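Type II restriction enzyme ngomi (Neisseria gonorrhoeae, PDB 1FIU) cuts double-stranded DNA at the sequence 5'-GCCGGC-3', after the first G, as a magnesium-dependent homotetrameric type II restriction endonuclease. Local coordinates at the interface of chains A and B and the interface of chains A and C. Numbering follows the deposited sequence. Chains: chain A/B/C, Type II restriction enzyme ngomi.

Contact 1: the interface of chains A and B. Residues chain A 233-235, 267, 271, 273; chain B 128-132.
A:Gly234 meets the C-terminal end of helix 125-131 of chain B in this backbone-dominated patch of the A-B interface of the NgoMIV tetramer, a type II restriction endonuclease. A hydrogen bond runs from the amide N of A:Gly234 to the carbonyl O of B:Ala129 (3.2 Å, 152° at H); the donor stands above the carbonyl plane, away from a lone pair. A:Gly234 itself is fixed from its own side. A:Arg273 grips its carbonyl O side-on, with NE at 3.0 Å and NH2 at 2.9 Å, so two guanidinium nitrogens share one acceptor. Bends at chi2 and chi3 curl the arginine chain round to that oxygen, while its CG and CD pass 3.6 Å from B:Ala129 O. The methyl CG2 of A:Thr235 lies over one guanidinium face, toward the rim.

One water joins the chains further along, bound by A:Thr235 N and by B:Ala130 O, each at 2.8 Å; its contacts with the threonine hydroxyl and carbonyl are weak.

On chain B the apolar packing is carried by alanine and glycine. The methyl CB of B:Ala129 sits against CA of A:Gly271 (3.4 Å), and A:Gly234 CA faces B:Gly132 CA with no side chain between them. A:Leu233 touches B:Gly132 through CB and sends CD2 toward B:Ala128 O. A:Ile267 turns its CG2 branch, anti to the backbone N, onto B:Ala128 CB and the amide of B:Ala129.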
ATOM      1  N   LEU A 233     -16.472   2.405   5.321  1.00 18.29           N
ATOM      2  CA  LEU A 233     -15.939   1.136   5.840  1.00 19.75           C
ATOM      3  C   LEU A 233     -14.506   0.882   5.404  1.00 19.96           C
ATOM      4  O   LEU A 233     -14.095   1.299   4.336  1.00 19.74           O
ATOM      5  CB  LEU A 233     -16.823  -0.043   5.393  1.00 18.75           C
ATOM      6  CG  LEU A 233     -18.244  -0.065   5.951  1.00 19.73           C
ATOM      7  CD1 LEU A 233     -18.953  -1.278   5.319  1.00 22.88           C
ATOM      8  CD2 LEU A 233     -18.273  -0.158   7.464  1.00 21.39           C
ATOM      9  N   GLY A 234     -13.753   0.184   6.253  1.00 20.81           N
ATOM     10  CA  GLY A 234     -12.380  -0.132   5.927  1.00 22.33           C
ATOM     11  C   GLY A 234     -11.458   0.955   6.458  1.00 21.84           C
ATOM     12  O   GLY A 234     -11.925   2.040   6.831  1.00 21.36           O
ATOM     13  N   THR A 235     -10.156   0.664   6.479  1.00 21.05           N
ATOM     14  CA  THR A 235      -9.167   1.624   6.973  1.00 19.42           C
ATOM     15  C   THR A 235      -7.953   1.652   6.068  1.00 18.15           C
ATOM     16  O   THR A 235      -7.744   0.746   5.257  1.00 20.40           O
ATOM     17  CB  THR A 235      -8.673   1.248   8.401  1.00 18.49           C
ATOM     18  OG1 THR A 235      -8.135  -0.077   8.389  1.00 21.30           O
ATOM     19  CG2 THR A 235      -9.817   1.315   9.403  1.00 19.18           C
ATOM     20  N   ILE A 267     -22.723   0.264  12.937  1.00 21.04           N
ATOM     21  CA  ILE A 267     -21.434  -0.387  12.691  1.00 21.28           C
ATOM     22  C   ILE A 267     -20.436   0.722  12.367  1.00 23.29           C
ATOM     23  O   ILE A 267     -19.303   0.730  12.879  1.00 25.37           O
ATOM     24  CB  ILE A 267     -21.497  -1.356  11.508  1.00 19.75           C
ATOM     25  CG1 ILE A 267     -22.199  -2.643  11.963  1.00 22.92           C
ATOM     26  CG2 ILE A 267     -20.082  -1.689  11.008  1.00 23.77           C
ATOM     27  CD1 ILE A 267     -22.518  -3.573  10.845  1.00 23.83           C
ATOM     28  N   GLY A 271     -18.013   1.958  15.174  1.00 21.92           N
ATOM     29  CA  GLY A 271     -16.749   1.531  14.605  1.00 21.17           C
ATOM     30  C   GLY A 271     -15.824   2.685  14.241  1.00 18.71           C
ATOM     31  O   GLY A 271     -14.831   2.480  13.552  1.00 21.04           O
ATOM     32  N   ARG A 273     -16.018   5.123  12.126  1.00 19.28           N
ATOM     33  CA  ARG A 273     -15.821   5.402  10.695  1.00 18.61           C
ATOM     34  C   ARG A 273     -16.724   6.527  10.235  1.00 16.92           C
ATOM     35  O   ARG A 273     -16.529   7.082   9.158  1.00 17.77           O
ATOM     36  CB  ARG A 273     -16.115   4.193   9.793  1.00 19.73           C
ATOM     37  CG  ARG A 273     -15.449   2.879  10.200  1.00 18.58           C
ATOM     38  CD  ARG A 273     -13.945   3.049  10.441  1.00 15.26           C
ATOM     39  NE  ARG A 273     -13.200   3.410   9.230  1.00 15.88           N
ATOM     40  CZ  ARG A 273     -12.391   4.468   9.142  1.00 16.01           C
ATOM     41  NH1 ARG A 273     -12.239   5.279  10.185  1.00 18.31           N
ATOM     42  NH2 ARG A 273     -11.696   4.684   8.026  1.00 18.33           N
TER
ATOM     43  N   ALA B 128     -16.690  -5.235  11.065  1.00 39.47           N
ATOM     44  CA  ALA B 128     -16.942  -4.765   9.713  1.00 38.62           C
ATOM     45  C   ALA B 128     -16.436  -3.343   9.543  1.00 38.15           C
ATOM     46  O   ALA B 128     -16.093  -2.912   8.438  1.00 38.89           O
ATOM     47  CB  ALA B 128     -18.438  -4.834   9.409  1.00 41.84           C
ATOM     48  N   ALA B 129     -16.379  -2.608  10.645  1.00 37.27           N
ATOM     49  CA  ALA B 129     -15.925  -1.230  10.588  1.00 35.75           C
ATOM     50  C   ALA B 129     -14.469  -1.202  10.155  1.00 36.51           C
ATOM     51  O   ALA B 129     -14.057  -0.355   9.348  1.00 33.66           O
ATOM     52  CB  ALA B 129     -16.081  -0.566  11.959  1.00 33.27           C
ATOM     53  N   ALA B 130     -13.698  -2.154  10.679  1.00 36.72           N
ATOM     54  CA  ALA B 130     -12.273  -2.230  10.374  1.00 39.26           C
ATOM     55  C   ALA B 130     -11.964  -3.027   9.122  1.00 38.28           C
ATOM     56  O   ALA B 130     -11.121  -2.627   8.308  1.00 40.22           O
ATOM     57  CB  ALA B 130     -11.518  -2.831  11.574  1.00 39.19           C
ATOM     58  N   LEU B 131     -12.638  -4.159   8.965  1.00 38.08           N
ATOM     59  CA  LEU B 131     -12.389  -5.025   7.820  1.00 41.54           C
ATOM     60  C   LEU B 131     -12.892  -4.426   6.523  1.00 44.54           C
ATOM     61  O   LEU B 131     -12.313  -4.660   5.460  1.00 45.51           O
ATOM     62  CB  LEU B 131     -13.034  -6.396   8.042  1.00 40.78           C
ATOM     63  CG  LEU B 131     -12.601  -7.101   9.332  1.00 42.40           C
ATOM     64  CD1 LEU B 131     -13.487  -8.308   9.594  1.00 43.93           C
ATOM     65  CD2 LEU B 131     -11.137  -7.507   9.219  1.00 42.55           C
ATOM     66  N   GLY B 132     -13.962  -3.645   6.605  1.00 45.79           N
ATOM     67  CA  GLY B 132     -14.507  -3.052   5.403  1.00 46.86           C
ATOM     68  C   GLY B 132     -15.562  -3.991   4.867  1.00 46.98           C
ATOM     69  O   GLY B 132     -16.001  -4.891   5.581  1.00 45.11           O
TER
HETATM   70  O   HOH W   1      -9.538  -2.009   6.078  1.00 30.49           O

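Contact 2: the interface of chains A and C. Residues chain A 167-170, 179; chain C 275, 279, 282-283, 286.
C:Lys275, its chain extended beyond CG, packs CG and CD against A:Tyr167 CB and brings the side-chain amine NZ into a hydrogen bond with A:Tyr167 O (2.9 Å). NZ also lies 3.0 Å from the hydroxyl OG of A:Ser169, with a water joining the same two groups. Within chain C it forms a salt bridge with OD2 of C:Asp283, on the syn side of the carboxylate, which would hold both groups in position.

The other oxygen of C:Asp283, OD1, takes the N-H of A:Ser169 on its syn lone pair (2.9 Å, 161° at H) and, through a second water, connects to A:Leu170 N. C:Asp279 is turned differently: A:Tyr167 N meets its OD1 from above the carboxylate plane (2.8 Å), while OD2 sits at the edge of the tyrosine ring, in its plane, the two planes 57° apart.

Beside these charges, A:Ala168 CB rests on C:Leu282 CB, and A:Leu170 CD1 approaches C:Leu282 O. C:Val286 CG1, anti to the carbonyl carbon, touches A:Leu170 CG and A:Leu179 CD1; the C:Val286 and A:Leu179 side chains cross at about a right angle.

In this subunit contact of the homotetramer, chain A contributes loop 167-170 and the start of strand 179-187, chain C its C-terminal segment, from strand 274-276 through helix 280-283 to C:Val286.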
ATOM      1  N   TYR A 167      16.375  22.331  10.366  1.00 15.00           N
ATOM      2  CA  TYR A 167      15.528  21.768   9.315  1.00 14.20           C
ATOM      3  C   TYR A 167      14.094  21.572   9.790  1.00 14.54           C
ATOM      4  O   TYR A 167      13.283  20.973   9.065  1.00 16.22           O
ATOM      5  CB  TYR A 167      16.098  20.414   8.844  1.00 15.40           C
ATOM      6  CG  TYR A 167      17.485  20.547   8.229  1.00 15.85           C
ATOM      7  CD1 TYR A 167      18.594  20.029   8.873  1.00 17.03           C
ATOM      8  CD2 TYR A 167      17.675  21.230   7.032  1.00 20.54           C
ATOM      9  CE1 TYR A 167      19.870  20.185   8.351  1.00 20.14           C
ATOM     10  CE2 TYR A 167      18.949  21.391   6.500  1.00 23.81           C
ATOM     11  CZ  TYR A 167      20.033  20.865   7.172  1.00 21.93           C
ATOM     12  OH  TYR A 167      21.307  21.025   6.677  1.00 28.18           O
ATOM     13  N   ALA A 168      13.784  22.076  10.981  1.00 13.77           N
ATOM     14  CA  ALA A 168      12.433  21.925  11.552  1.00 16.18           C
ATOM     15  C   ALA A 168      11.399  22.497  10.587  1.00 16.55           C
ATOM     16  O   ALA A 168      11.495  23.644  10.144  1.00 16.04           O
ATOM     17  CB  ALA A 168      12.335  22.638  12.893  1.00 16.10           C
ATOM     18  N   SER A 169      10.392  21.698  10.277  1.00 13.32           N
ATOM     19  CA  SER A 169       9.365  22.118   9.344  1.00 14.34           C
ATOM     20  C   SER A 169       8.652  23.431   9.662  1.00 16.08           C
ATOM     21  O   SER A 169       8.294  24.174   8.747  1.00 15.63           O
ATOM     22  CB  SER A 169       8.307  21.016   9.217  1.00 19.83           C
ATOM     23  OG  SER A 169       8.908  19.845   8.677  1.00 27.69           O
ATOM     24  N   LEU A 170       8.440  23.708  10.943  1.00 15.34           N
ATOM     25  CA  LEU A 170       7.713  24.921  11.311  1.00 16.68           C
ATOM     26  C   LEU A 170       8.490  26.192  11.165  1.00 18.44           C
ATOM     27  O   LEU A 170       7.890  27.268  11.216  1.00 20.48           O
ATOM     28  CB  LEU A 170       7.244  24.853  12.753  1.00 17.74           C
ATOM     29  CG  LEU A 170       6.063  23.922  12.969  1.00 16.98           C
ATOM     30  CD1 LEU A 170       5.865  23.666  14.467  1.00 18.68           C
ATOM     31  CD2 LEU A 170       4.804  24.601  12.382  1.00 16.94           C
ATOM     32  N   LEU A 179       2.554  24.301   5.696  1.00 15.52           N
ATOM     33  CA  LEU A 179       2.277  22.874   5.897  1.00 16.62           C
ATOM     34  C   LEU A 179       0.821  22.540   5.576  1.00 16.57           C
ATOM     35  O   LEU A 179      -0.084  23.311   5.885  1.00 18.40           O
ATOM     36  CB  LEU A 179       2.559  22.503   7.356  1.00 18.42           C
ATOM     37  CG  LEU A 179       4.052  22.510   7.747  1.00 21.05           C
ATOM     38  CD1 LEU A 179       4.218  22.826   9.235  1.00 20.58           C
ATOM     39  CD2 LEU A 179       4.657  21.133   7.404  1.00 25.28           C
TER
ATOM     40  N   LYS C 275      17.163  14.635   8.924  1.00 13.40           N
ATOM     41  CA  LYS C 275      17.344  15.857   9.715  1.00 12.46           C
ATOM     42  C   LYS C 275      18.172  15.529  10.968  1.00 10.84           C
ATOM     43  O   LYS C 275      18.647  14.396  11.128  1.00 13.62           O
ATOM     44  CB  LYS C 275      15.964  16.423  10.127  1.00 13.67           C
ATOM     45  CG  LYS C 275      15.074  16.813   8.949  1.00 12.42           C
ATOM     46  CD  LYS C 275      13.757  17.423   9.458  1.00 11.90           C
ATOM     47  CE  LYS C 275      12.825  17.770   8.323  1.00 12.82           C
ATOM     48  NZ  LYS C 275      11.652  18.569   8.848  1.00 15.43           N
ATOM     49  N   ASP C 279      15.843  18.572  15.436  1.00 13.01           N
ATOM     50  CA  ASP C 279      14.677  18.967  14.647  1.00 13.21           C
ATOM     51  C   ASP C 279      13.441  18.199  15.070  1.00 13.45           C
ATOM     52  O   ASP C 279      12.321  18.647  14.829  1.00 15.74           O
ATOM     53  CB  ASP C 279      14.899  18.690  13.157  1.00 14.73           C
ATOM     54  CG  ASP C 279      15.979  19.556  12.566  1.00 14.96           C
ATOM     55  OD1 ASP C 279      15.805  20.783  12.592  1.00 15.36           O
ATOM     56  OD2 ASP C 279      17.000  19.014  12.086  1.00 15.57           O
ATOM     57  N   LEU C 282      10.470  19.919  17.493  1.00 13.80           N
ATOM     58  CA  LEU C 282       9.654  20.866  16.735  1.00 14.66           C
ATOM     59  C   LEU C 282       8.817  20.188  15.647  1.00 14.31           C
ATOM     60  O   LEU C 282       7.688  20.600  15.393  1.00 14.24           O
ATOM     61  CB  LEU C 282      10.540  21.979  16.103  1.00 16.98           C
ATOM     62  CG  LEU C 282      10.791  23.157  17.046  1.00 16.44           C
ATOM     63  CD1 LEU C 282      11.995  23.966  16.511  1.00 19.52           C
ATOM     64  CD2 LEU C 282       9.526  24.045  17.145  1.00 18.75           C
ATOM     65  N   ASP C 283       9.344  19.137  15.015  1.00 12.92           N
ATOM     66  CA  ASP C 283       8.563  18.443  13.990  1.00 11.69           C
ATOM     67  C   ASP C 283       7.363  17.720  14.626  1.00 13.50           C
ATOM     68  O   ASP C 283       6.362  17.480  13.942  1.00 16.14           O
ATOM     69  CB  ASP C 283       9.434  17.465  13.200  1.00 13.49           C
ATOM     70  CG  ASP C 283      10.261  18.173  12.136  1.00 13.58           C
ATOM     71  OD1 ASP C 283      10.100  19.410  12.000  1.00 15.22           O
ATOM     72  OD2 ASP C 283      11.040  17.505  11.428  1.00 15.58           O
ATOM     73  N   VAL C 286       3.929  20.079  14.718  1.00 17.30           N
ATOM     74  CA  VAL C 286       3.182  20.595  13.559  1.00 20.85           C
ATOM     75  C   VAL C 286       1.668  20.432  13.755  1.00 23.30           C
ATOM     76  O   VAL C 286       0.918  21.280  13.248  1.00 18.75           O
ATOM     77  CB  VAL C 286       3.592  19.891  12.249  1.00 21.16           C
ATOM     78  CG1 VAL C 286       5.076  20.149  11.941  1.00 15.84           C
ATOM     79  CG2 VAL C 286       3.323  18.415  12.373  1.00 21.15           C
ATOM     80  OXT VAL C 286       1.257  19.444  14.404  1.00 21.51           O
TER
HETATM   81  O   HOH W   2       8.768  21.725  12.968  1.00 15.50           O
HETATM   82  O   HOH W   3      10.697  19.120   6.194  1.00 36.38           O

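Contact 3: the interface of chains A and C. Residues chain A 148, 153, 159-160, 165, 168, 170-171; chain C 5, 84, 87, 282.
C:Leu282, with 87 Å² hidden by the partner, pushes its forked end into an apolar patch of chain A. Its CD2 methyl meets A:Ile153 CD1 tip to tip (4.0 Å), while CD1 turns toward the methyl of A:Ala165, beside the A:Ala168 contact. A:Arg171 lies behind this surface: its NH1 bonds to A:Ala165 O (2.9 Å), well above the carbonyl plane, and A:Val160 CG2 covers the centre of one guanidinium face, an arrangement that may steady the segments on which the leucine rests.

C:Phe5, near the start of helix 4-18, is held by backbone and ring. Its N-H forms a hydrogen bond with A:Leu159 O, on a lone pair of the carbonyl (3.0 Å, 158° at H). A:Leu159 places CB over the centre of one ring face and CD1 near CZ. A:Val160 runs side by side with the phenylalanine, its CG1, anti to the carbonyl carbon (chi1 -57°), 3.5 Å from CD1. C:Leu84 and C:Leu282 border the ring edge from within chain C.

A:Ile153, 30 Å² hidden, also brings CG1 near C:Leu282 CD2. Farther along, C:Ile87 slides past A:Leu170 with CG2 and meets A:Ile148 tip to tip through CD1. The largely apolar patch probably contributes to holding two subunits of the homotetramer together.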
ATOM      1  N   ILE A 148       6.237  29.609  11.456  1.00 18.79           N
ATOM      2  CA  ILE A 148       6.369  30.503  12.585  1.00 21.65           C
ATOM      3  C   ILE A 148       7.751  31.096  12.800  1.00 21.77           C
ATOM      4  O   ILE A 148       8.781  30.513  12.425  1.00 20.42           O
ATOM      5  CB  ILE A 148       5.918  29.797  13.857  1.00 25.84           C
ATOM      6  CG1 ILE A 148       6.936  28.731  14.260  1.00 22.92           C
ATOM      7  CG2 ILE A 148       4.555  29.154  13.607  1.00 24.40           C
ATOM      8  CD1 ILE A 148       6.579  27.946  15.515  1.00 24.33           C
ATOM      9  N   ILE A 153       8.580  30.596  18.630  1.00 18.15           N
ATOM     10  CA  ILE A 153       9.106  29.362  19.219  1.00 15.94           C
ATOM     11  C   ILE A 153       9.724  29.720  20.563  1.00 18.19           C
ATOM     12  O   ILE A 153       9.546  29.013  21.560  1.00 18.14           O
ATOM     13  CB  ILE A 153      10.177  28.706  18.286  1.00 15.43           C
ATOM     14  CG1 ILE A 153       9.467  28.137  17.047  1.00 17.25           C
ATOM     15  CG2 ILE A 153      10.933  27.540  19.026  1.00 14.27           C
ATOM     16  CD1 ILE A 153      10.396  27.737  15.907  1.00 17.77           C
ATOM     17  N   LEU A 159      14.800  28.863  23.225  1.00 17.57           N
ATOM     18  CA  LEU A 159      14.896  27.474  22.757  1.00 15.52           C
ATOM     19  C   LEU A 159      15.784  27.249  21.536  1.00 17.34           C
ATOM     20  O   LEU A 159      16.509  26.255  21.476  1.00 18.33           O
ATOM     21  CB  LEU A 159      13.495  26.922  22.451  1.00 16.64           C
ATOM     22  CG  LEU A 159      12.423  26.980  23.547  1.00 16.35           C
ATOM     23  CD1 LEU A 159      11.146  26.271  23.044  1.00 16.20           C
ATOM     24  CD2 LEU A 159      12.937  26.321  24.824  1.00 17.40           C
ATOM     25  N   VAL A 160      15.717  28.143  20.558  1.00 15.04           N
ATOM     26  CA  VAL A 160      16.509  27.978  19.346  1.00 16.17           C
ATOM     27  C   VAL A 160      17.170  29.263  18.813  1.00 16.86           C
ATOM     28  O   VAL A 160      16.726  30.381  19.099  1.00 18.26           O
ATOM     29  CB  VAL A 160      15.641  27.422  18.159  1.00 17.19           C
ATOM     30  CG1 VAL A 160      14.972  26.081  18.558  1.00 15.97           C
ATOM     31  CG2 VAL A 160      14.564  28.470  17.737  1.00 19.51           C
ATOM     32  N   ALA A 165      18.274  22.888  15.308  1.00 15.37           N
ATOM     33  CA  ALA A 165      16.936  22.617  14.751  1.00 13.88           C
ATOM     34  C   ALA A 165      16.746  23.371  13.446  1.00 14.87           C
ATOM     35  O   ALA A 165      15.684  23.978  13.181  1.00 16.19           O
ATOM     36  CB  ALA A 165      15.850  23.031  15.768  1.00 16.58           C
ATOM     37  N   ALA A 168      13.784  22.076  10.981  1.00 13.77           N
ATOM     38  CA  ALA A 168      12.433  21.925  11.552  1.00 16.18           C
ATOM     39  C   ALA A 168      11.399  22.497  10.587  1.00 16.55           C
ATOM     40  O   ALA A 168      11.495  23.644  10.144  1.00 16.04           O
ATOM     41  CB  ALA A 168      12.335  22.638  12.893  1.00 16.10           C
ATOM     42  N   LEU A 170       8.440  23.708  10.943  1.00 15.34           N
ATOM     43  CA  LEU A 170       7.713  24.921  11.311  1.00 16.68           C
ATOM     44  C   LEU A 170       8.490  26.192  11.165  1.00 18.44           C
ATOM     45  O   LEU A 170       7.890  27.268  11.216  1.00 20.48           O
ATOM     46  CB  LEU A 170       7.244  24.853  12.753  1.00 17.74           C
ATOM     47  CG  LEU A 170       6.063  23.922  12.969  1.00 16.98           C
ATOM     48  CD1 LEU A 170       5.865  23.666  14.467  1.00 18.68           C
ATOM     49  CD2 LEU A 170       4.804  24.601  12.382  1.00 16.94           C
ATOM     50  N   ARG A 171       9.804  26.098  10.977  1.00 17.32           N
ATOM     51  CA  ARG A 171      10.560  27.345  10.911  1.00 19.99           C
ATOM     52  C   ARG A 171      10.510  28.039   9.578  1.00 20.99           C
ATOM     53  O   ARG A 171      10.763  27.453   8.539  1.00 21.17           O
ATOM     54  CB  ARG A 171      11.998  27.104  11.384  1.00 19.18           C
ATOM     55  CG  ARG A 171      11.987  26.754  12.859  1.00 20.54           C
ATOM     56  CD  ARG A 171      13.368  26.490  13.416  1.00 21.76           C
ATOM     57  NE  ARG A 171      14.091  27.743  13.654  1.00 20.16           N
ATOM     58  CZ  ARG A 171      15.335  27.779  14.107  1.00 23.30           C
ATOM     59  NH1 ARG A 171      15.963  26.633  14.349  1.00 19.09           N
ATOM     60  NH2 ARG A 171      15.933  28.943  14.338  1.00 19.63           N
TER
ATOM     61  N   PHE C   5      17.456  24.068  23.263  1.00 17.09           N
ATOM     62  CA  PHE C   5      17.488  22.844  22.456  1.00 16.42           C
ATOM     63  C   PHE C   5      18.941  22.437  22.174  1.00 17.55           C
ATOM     64  O   PHE C   5      19.245  21.268  21.993  1.00 14.72           O
ATOM     65  CB  PHE C   5      16.711  23.007  21.143  1.00 16.06           C
ATOM     66  CG  PHE C   5      15.206  22.936  21.313  1.00 16.73           C
ATOM     67  CD1 PHE C   5      14.382  23.013  20.204  1.00 21.95           C
ATOM     68  CD2 PHE C   5      14.626  22.772  22.576  1.00 20.14           C
ATOM     69  CE1 PHE C   5      12.982  22.931  20.339  1.00 24.65           C
ATOM     70  CE2 PHE C   5      13.224  22.685  22.719  1.00 19.21           C
ATOM     71  CZ  PHE C   5      12.412  22.766  21.594  1.00 17.54           C
ATOM     72  N   LEU C  84       7.417  23.087  24.247  1.00 15.86           N
ATOM     73  CA  LEU C  84       6.629  23.593  23.127  1.00 13.54           C
ATOM     74  C   LEU C  84       5.114  23.654  23.377  1.00 15.07           C
ATOM     75  O   LEU C  84       4.328  23.744  22.439  1.00 16.29           O
ATOM     76  CB  LEU C  84       6.939  22.754  21.868  1.00 13.09           C
ATOM     77  CG  LEU C  84       8.432  22.711  21.475  1.00 16.13           C
ATOM     78  CD1 LEU C  84       8.666  21.710  20.322  1.00 15.79           C
ATOM     79  CD2 LEU C  84       8.898  24.132  21.046  1.00 15.92           C
ATOM     80  N   ILE C  87       3.043  26.101  21.423  1.00 17.28           N
ATOM     81  CA  ILE C  87       2.962  25.827  19.985  1.00 19.04           C
ATOM     82  C   ILE C  87       2.095  24.581  19.724  1.00 17.26           C
ATOM     83  O   ILE C  87       1.498  24.443  18.652  1.00 18.05           O
ATOM     84  CB  ILE C  87       4.402  25.543  19.390  1.00 22.08           C
ATOM     85  CG1 ILE C  87       5.271  26.793  19.563  1.00 30.69           C
ATOM     86  CG2 ILE C  87       4.332  25.138  17.914  1.00 30.50           C
ATOM     87  CD1 ILE C  87       4.611  28.023  19.078  1.00 27.01           C
ATOM     88  N   LEU C 282      10.470  19.919  17.493  1.00 13.80           N
ATOM     89  CA  LEU C 282       9.654  20.866  16.735  1.00 14.66           C
ATOM     90  C   LEU C 282       8.817  20.188  15.647  1.00 14.31           C
ATOM     91  O   LEU C 282       7.688  20.600  15.393  1.00 14.24           O
ATOM     92  CB  LEU C 282      10.540  21.979  16.103  1.00 16.98           C
ATOM     93  CG  LEU C 282      10.791  23.157  17.046  1.00 16.44           C
ATOM     94  CD1 LEU C 282      11.995  23.966  16.511  1.00 19.52           C
ATOM     95  CD2 LEU C 282       9.526  24.045  17.145  1.00 18.75           C
TER

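Contacts 2 and 3 belong to the same A-C interface, their C-alpha centres about 7 Å apart, and share A:Ala168, A:Leu170 and C:Leu282. Through C:Leu282, helix 280-283 takes part in both, with the more polar contact 2 running into the more apolar contact 3. Contact 1 joins chain A to a different neighbour, chain B, about 33 Å from contact 2 and 38 Å from contact 3 between C-alpha centres. Each interface is two-fold symmetric, so every patch has a twin with the chains exchanged. Using separate surfaces, one subunit can hold two partners at once, consistent with the homotetrameric assembly.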